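PDB 5EUR: uncharacterized protein from Shigella flexneri 5a str. M90T, which is of unknown function and assembles as three copies, with no activity yet assigned to it. Local coordinates for residues A[28-32]-A[33-37]; A[77-80]-A[81-84]. All coordinates share one frame; numbering follows the deposited sequence.

Contact 1: A[28-32]-A[33-37]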
ATOM      1  N   THR A  28      -3.875  -2.884 -11.519  1.00 16.05           N
ATOM      2  CA  THR A  28      -2.508  -2.645 -11.964  1.00 15.08           C
ATOM      3  C   THR A  28      -2.100  -1.202 -11.739  1.00 14.47           C
ATOM      4  O   THR A  28      -0.992  -0.936 -11.264  1.00 14.32           O
ATOM      5  CB  THR A  28      -2.363  -3.020 -13.437  1.00 17.41           C
ATOM      6  OG1 THR A  28      -2.690  -4.404 -13.586  1.00 16.88           O
ATOM      7  CG2 THR A  28      -0.939  -2.770 -13.913  1.00 20.23           C
ATOM      8  N   LYS A  29      -2.989  -0.257 -12.057  1.00 15.39           N
ATOM      9  CA  LYS A  29      -2.647   1.154 -11.907  1.00 14.34           C
ATOM     10  C   LYS A  29      -2.454   1.536 -10.444  1.00 16.34           C
ATOM     11  O   LYS A  29      -1.580   2.346 -10.134  1.00 15.64           O
ATOM     12  CB  LYS A  29      -3.724   2.025 -12.559  1.00 18.35           C
ATOM     13  CG  LYS A  29      -3.776   1.847 -14.064  1.00 27.49           C
ATOM     14  CD  LYS A  29      -2.575   2.503 -14.722  1.00 29.30           C
ATOM     15  CE  LYS A  29      -1.991   1.635 -15.814  1.00 35.27           C
ATOM     16  NZ  LYS A  29      -0.706   1.024 -15.342  1.00 33.71           N
ATOM     17  N   TYR A  30      -3.245   0.973  -9.527  1.00 12.83           N
ATOM     18  CA  TYR A  30      -2.985   1.246  -8.113  1.00 13.63           C
ATOM     19  C   TYR A  30      -1.605   0.742  -7.720  1.00 13.17           C
ATOM     20  O   TYR A  30      -0.840   1.439  -7.039  1.00 12.73           O
ATOM     21  CB  TYR A  30      -4.055   0.605  -7.222  1.00 13.81           C
ATOM     22  CG  TYR A  30      -3.768   0.781  -5.750  1.00 13.46           C
ATOM     23  CD1 TYR A  30      -4.071   1.974  -5.099  1.00 15.04           C
ATOM     24  CD2 TYR A  30      -3.186  -0.246  -5.008  1.00 13.79           C
ATOM     25  CE1 TYR A  30      -3.801   2.132  -3.747  1.00 15.04           C
ATOM     26  CE2 TYR A  30      -2.905  -0.089  -3.662  1.00 13.58           C
ATOM     27  CZ  TYR A  30      -3.216   1.101  -3.044  1.00 14.25           C
ATOM     28  OH  TYR A  30      -2.933   1.259  -1.709  1.00 13.45           O
ATOM     29  N   PHE A  31      -1.259  -0.470  -8.150  1.00 13.57           N
ATOM     30  CA  PHE A  31       0.053  -1.001  -7.805  1.00 13.22           C
ATOM     31  C   PHE A  31       1.174  -0.139  -8.385  1.00 13.69           C
ATOM     32  O   PHE A  31       2.135   0.192  -7.686  1.00 13.26           O
ATOM     33  CB  PHE A  31       0.175  -2.445  -8.284  1.00 11.49           C
ATOM     34  CG  PHE A  31       1.459  -3.084  -7.895  1.00 13.64           C
ATOM     35  CD1 PHE A  31       1.737  -3.337  -6.554  1.00 13.77           C
ATOM     36  CD2 PHE A  31       2.394  -3.437  -8.846  1.00 13.42           C
ATOM     37  CE1 PHE A  31       2.929  -3.934  -6.175  1.00 14.25           C
ATOM     38  CE2 PHE A  31       3.584  -4.032  -8.469  1.00 13.95           C
ATOM     39  CZ  PHE A  31       3.853  -4.280  -7.141  1.00 14.98           C
ATOM     40  N   THR A  32       1.082   0.229  -9.668  1.00 12.40           N
ATOM     41  CA  THR A  32       2.213   0.931 -10.270  1.00 12.98           C
ATOM     42  C   THR A  32       2.261   2.411  -9.898  1.00 13.25           C
ATOM     43  O   THR A  32       3.354   2.969  -9.771  1.00 16.48           O
ATOM     44  CB  THR A  32       2.208   0.765 -11.793  1.00 15.84           C
ATOM     45  OG1 THR A  32       1.009   1.322 -12.342  1.00 15.59           O
ATOM     46  CG2 THR A  32       2.315  -0.712 -12.161  1.00 14.89           C
ATOM     47  N   GLU A  33       1.114   3.063  -9.709  1.00 13.04           N
ATOM     48  CA  GLU A  33       1.108   4.490  -9.402  1.00 11.96           C
ATOM     49  C   GLU A  33       1.271   4.778  -7.910  1.00 14.56           C
ATOM     50  O   GLU A  33       1.897   5.783  -7.543  1.00 18.01           O
ATOM     51  CB  GLU A  33      -0.195   5.120  -9.894  1.00 15.35           C
ATOM     52  CG  GLU A  33      -0.442   4.977 -11.398  1.00 17.65           C
ATOM     53  CD  GLU A  33       0.340   5.978 -12.220  1.00 24.76           C
ATOM     54  OE1 GLU A  33       1.056   6.806 -11.630  1.00 21.01           O
ATOM     55  OE2 GLU A  33       0.236   5.926 -13.463  1.00 26.91           O
ATOM     56  N   ILE A  34       0.701   3.941  -7.035  1.00 14.16           N
ATOM     57  CA  ILE A  34       0.787   4.190  -5.595  1.00 13.02           C
ATOM     58  C   ILE A  34       1.829   3.288  -4.929  1.00 12.84           C
ATOM     59  O   ILE A  34       2.762   3.770  -4.269  1.00 12.89           O
ATOM     60  CB  ILE A  34      -0.587   4.003  -4.918  1.00 13.21           C
ATOM     61  CG1 ILE A  34      -1.625   4.953  -5.524  1.00 17.63           C
ATOM     62  CG2 ILE A  34      -0.465   4.208  -3.410  1.00 13.81           C
ATOM     63  CD1 ILE A  34      -1.474   6.394  -5.091  1.00 19.15           C
ATOM     64  N   VAL A  35       1.682   1.968  -5.090  1.00 11.61           N
ATOM     65  CA  VAL A  35       2.480   1.049  -4.279  1.00 10.61           C
ATOM     66  C   VAL A  35       3.958   1.129  -4.648  1.00 10.44           C
ATOM     67  O   VAL A  35       4.818   1.329  -3.782  1.00  9.88           O
ATOM     68  CB  VAL A  35       1.943  -0.387  -4.380  1.00 11.33           C
ATOM     69  CG1 VAL A  35       2.781  -1.295  -3.481  1.00 12.10           C
ATOM     70  CG2 VAL A  35       0.509  -0.409  -3.910  1.00 13.42           C
ATOM     71  N   VAL A  36       4.285   0.960  -5.931  1.00  9.49           N
ATOM     72  CA  VAL A  36       5.690   0.917  -6.314  1.00 12.17           C
ATOM     73  C   VAL A  36       6.358   2.258  -6.063  1.00 11.85           C
ATOM     74  O   VAL A  36       7.482   2.319  -5.558  1.00 10.72           O
ATOM     75  CB  VAL A  36       5.823   0.464  -7.781  1.00 10.68           C
ATOM     76  CG1 VAL A  36       7.284   0.532  -8.231  1.00 12.82           C
ATOM     77  CG2 VAL A  36       5.264  -0.948  -7.927  1.00 12.72           C
ATOM     78  N   THR A  37       5.677   3.354  -6.406  1.00 10.94           N
ATOM     79  CA  THR A  37       6.229   4.677  -6.150  1.00 13.25           C
ATOM     80  C   THR A  37       6.577   4.839  -4.678  1.00 11.26           C
ATOM     81  O   THR A  37       7.653   5.341  -4.334  1.00 12.43           O
ATOM     82  CB  THR A  37       5.214   5.734  -6.576  1.00 14.64           C
ATOM     83  OG1 THR A  37       4.854   5.514  -7.954  1.00 13.73           O
ATOM     84  CG2 THR A  37       5.792   7.132  -6.399  1.00 13.37           C
TER
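Val36 lays its CG2 methyl over one face of the Phe31 ring, 3.8 Å from the ring centroid, a CH-pi contact displaced toward the rim. The same ring meets a second valine through another part: Phe31 CD1 lies 3.7 Å from Val35 CB. Phe31 carries CG anti to the backbone N (chi1 -176°), which swings the ring forward along the helix to meet residues four and five positions on. Tyr30 does likewise, and Ile34 CB sits over a face of its ring, while Tyr30 CE2 comes within 3.4 Å of Val35 CG2. Val35 is thus wedged between the two aromatics, one methyl for each.

Behind these side chains the helix widens into a pi-type turn. Tyr30 O accepts from two amides, Ile34 N at 2.9 Å in the alpha pattern and Val35 N at 3.2 Å in the pi pattern, the latter in the carbonyl plane. Val36 N then reaches back five residues to Phe31 O at 2.9 Å, with a C=O...N angle of 177°. At the next residue, Thr37 OG1 donates to Glu33 O at 3.0 Å, from above the carbonyl plane.

The Tyr30 side faces other copies: Ile34 packs on Phe22 of the second subunit, and Val35 on Tyr30 of the third. A bound magnesium ion lies about 3 Å from the Tyr30 side chain. The segment opens helix 28-43, directly after strand 24-27. Phe31 points into the core of the chain, against Ile10 and Val19 of the sheet and Ile57 of helix 47-59, which Val36 also touches.

Contact 2: A[77-80]-A[81-84]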
ATOM      1  N   SER A  77      22.528   0.736 -14.279  1.00 27.41           N
ATOM      2  CA  SER A  77      22.972  -0.127 -13.193  1.00 32.51           C
ATOM      3  C   SER A  77      23.470  -1.470 -13.735  1.00 33.84           C
ATOM      4  O   SER A  77      23.587  -1.663 -14.950  1.00 37.95           O
ATOM      5  CB  SER A  77      21.839  -0.344 -12.184  1.00 32.80           C
ATOM      6  OG  SER A  77      20.865  -1.263 -12.682  1.00 31.46           O
ATOM      7  N   ASN A  78      23.777  -2.403 -12.822  1.00 36.47           N
ATOM      8  CA  ASN A  78      24.403  -3.686 -13.150  1.00 37.78           C
ATOM      9  C   ASN A  78      23.723  -4.375 -14.326  1.00 34.26           C
ATOM     10  O   ASN A  78      22.565  -4.811 -14.243  1.00 35.12           O
ATOM     11  CB  ASN A  78      24.399  -4.620 -11.931  1.00 37.30           C
ATOM     12  CG  ASN A  78      24.894  -6.033 -12.257  1.00 42.40           C
ATOM     13  OD1 ASN A  78      25.687  -6.228 -13.174  1.00 45.68           O
ATOM     14  ND2 ASN A  78      24.436  -7.016 -11.489  1.00 42.44           N
ATOM     15  N   ALA A  79      24.478  -4.496 -15.421  1.00 37.28           N
ATOM     16  CA  ALA A  79      23.913  -5.020 -16.657  1.00 35.06           C
ATOM     17  C   ALA A  79      23.498  -6.477 -16.514  1.00 31.53           C
ATOM     18  O   ALA A  79      22.482  -6.889 -17.078  1.00 27.57           O
ATOM     19  CB  ALA A  79      24.907  -4.850 -17.808  1.00 33.35           C
ATOM     20  N   GLN A  80      24.270  -7.285 -15.779  1.00 33.33           N
ATOM     21  CA  GLN A  80      23.932  -8.705 -15.694  1.00 33.40           C
ATOM     22  C   GLN A  80      22.670  -8.943 -14.871  1.00 29.05           C
ATOM     23  O   GLN A  80      21.839  -9.788 -15.231  1.00 27.98           O
ATOM     24  CB  GLN A  80      25.092  -9.517 -15.123  1.00 38.91           C
ATOM     25  CG  GLN A  80      24.880 -11.012 -15.319  1.00 40.59           C
ATOM     26  CD  GLN A  80      24.355 -11.350 -16.714  1.00 39.86           C
ATOM     27  OE1 GLN A  80      24.982 -11.016 -17.724  1.00 40.66           O
ATOM     28  NE2 GLN A  80      23.181 -11.982 -16.774  1.00 34.63           N
ATOM     29  N   GLU A  81      22.512  -8.235 -13.750  1.00 31.41           N
ATOM     30  CA  GLU A  81      21.271  -8.396 -13.000  1.00 31.05           C
ATOM     31  C   GLU A  81      20.088  -7.879 -13.806  1.00 21.62           C
ATOM     32  O   GLU A  81      19.015  -8.507 -13.812  1.00 23.28           O
ATOM     33  CB  GLU A  81      21.352  -7.695 -11.645  1.00 36.62           C
ATOM     34  CG  GLU A  81      21.556  -8.655 -10.478  1.00 38.20           C
ATOM     35  CD  GLU A  81      20.412  -9.649 -10.328  1.00 44.26           C
ATOM     36  OE1 GLU A  81      19.285  -9.347 -10.773  1.00 46.28           O
ATOM     37  OE2 GLU A  81      20.643 -10.743  -9.772  1.00 53.72           O
ATOM     38  N   ARG A  82      20.274  -6.754 -14.515  1.00 24.44           N
ATOM     39  CA  ARG A  82      19.213  -6.283 -15.403  1.00 23.02           C
ATOM     40  C   ARG A  82      18.894  -7.325 -16.462  1.00 24.41           C
ATOM     41  O   ARG A  82      17.735  -7.497 -16.844  1.00 18.46           O
ATOM     42  CB  ARG A  82      19.590  -4.965 -16.080  1.00 26.71           C
ATOM     43  CG  ARG A  82      19.317  -3.707 -15.282  1.00 30.18           C
ATOM     44  CD  ARG A  82      19.450  -2.464 -16.155  1.00 29.75           C
ATOM     45  NE  ARG A  82      20.843  -2.099 -16.421  1.00 31.32           N
ATOM     46  CZ  ARG A  82      21.417  -2.136 -17.619  1.00 36.54           C
ATOM     47  NH1 ARG A  82      20.720  -2.516 -18.681  1.00 39.78           N
ATOM     48  NH2 ARG A  82      22.688  -1.783 -17.758  1.00 38.91           N
ATOM     49  N   GLN A  83      19.913  -8.030 -16.955  1.00 23.10           N
ATOM     50  CA  GLN A  83      19.676  -9.025 -17.997  1.00 20.37           C
ATOM     51  C   GLN A  83      18.932 -10.237 -17.455  1.00 19.44           C
ATOM     52  O   GLN A  83      18.091 -10.813 -18.151  1.00 22.70           O
ATOM     53  CB  GLN A  83      21.003  -9.439 -18.636  1.00 22.12           C
ATOM     54  CG  GLN A  83      20.874 -10.539 -19.682  1.00 23.65           C
ATOM     55  CD  GLN A  83      19.943 -10.183 -20.828  1.00 18.40           C
ATOM     56  OE1 GLN A  83      19.701  -9.011 -21.118  1.00 23.05           O
ATOM     57  NE2 GLN A  83      19.418 -11.208 -21.495  1.00 21.01           N
ATOM     58  N   GLU A  84      19.216 -10.639 -16.217  1.00 19.60           N
ATOM     59  CA  GLU A  84      18.432 -11.710 -15.606  1.00 23.15           C
ATOM     60  C   GLU A  84      16.973 -11.293 -15.482  1.00 20.11           C
ATOM     61  O   GLU A  84      16.059 -12.090 -15.744  1.00 22.33           O
ATOM     62  CB  GLU A  84      19.018 -12.081 -14.244  1.00 27.67           C
ATOM     63  CG  GLU A  84      20.371 -12.787 -14.334  1.00 30.74           C
ATOM     64  CD  GLU A  84      20.323 -14.041 -15.186  1.00 33.32           C
ATOM     65  OE1 GLU A  84      19.389 -14.855 -15.005  1.00 37.64           O
ATOM     66  OE2 GLU A  84      21.211 -14.205 -16.053  1.00 36.95           O
TER
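Ser77 O is held by two nitrogens of one guanidinium, Arg82 NH2 at 3.0 Å and Arg82 NE at 3.1 Å, a side-on grip on a single oxygen just before Asn78, the N-cap of helix 79-99. The oxygen lies close to the guanidinium plane, but the two donors reach it differently. NH2 is tilted only 20° from the carbonyl plane, whereas NE stands above it. A bend at chi3 (-77°) turns the arginine back toward the residues before the helix, and Ala79 CA covers one face of the guanidinium 3.6 Å above its plane.

In the capping bond Asn78 OD1 accepts from Gln80 N at 3.1 Å, with the donor above the amide plane, and the backbone O of Asn78 takes Arg82 N at 3.0 Å in the first alpha-helical bond. Arg82 is therefore tied to the cap region by both backbone and side chain. Ser77 OG bonds instead to Trp74 O in the preceding helix, and Arg82 also touches Asn55 of helix 47-59, so this exposed corner rests on the helices before it. Between residues one turn apart, Gln80 NE2 approaches Glu84 OE2 to 3.1 Å, the amide and carboxylate planes 45° apart.

Contact 1 comes first along the chain, in the opening turns of helix 28-43, and contact 2 follows at the start of helix 79-99; both belong to the same DUF6971 region. Their centres are about 23 Å apart and their nearest atoms about 14 Å, so they do not touch, and they lie on opposite sides of the chain's centre. Helix 47-59 is the common neighbour: Ile57 meets contact 1 and Asn51 and Asn55 meet contact 2. The two differ in setting. Residues 28-37 are mostly buried, with one side in the core and another against neighbouring subunits, whereas residues 77-84 form a surface helix start that no other chain of the assembly touches.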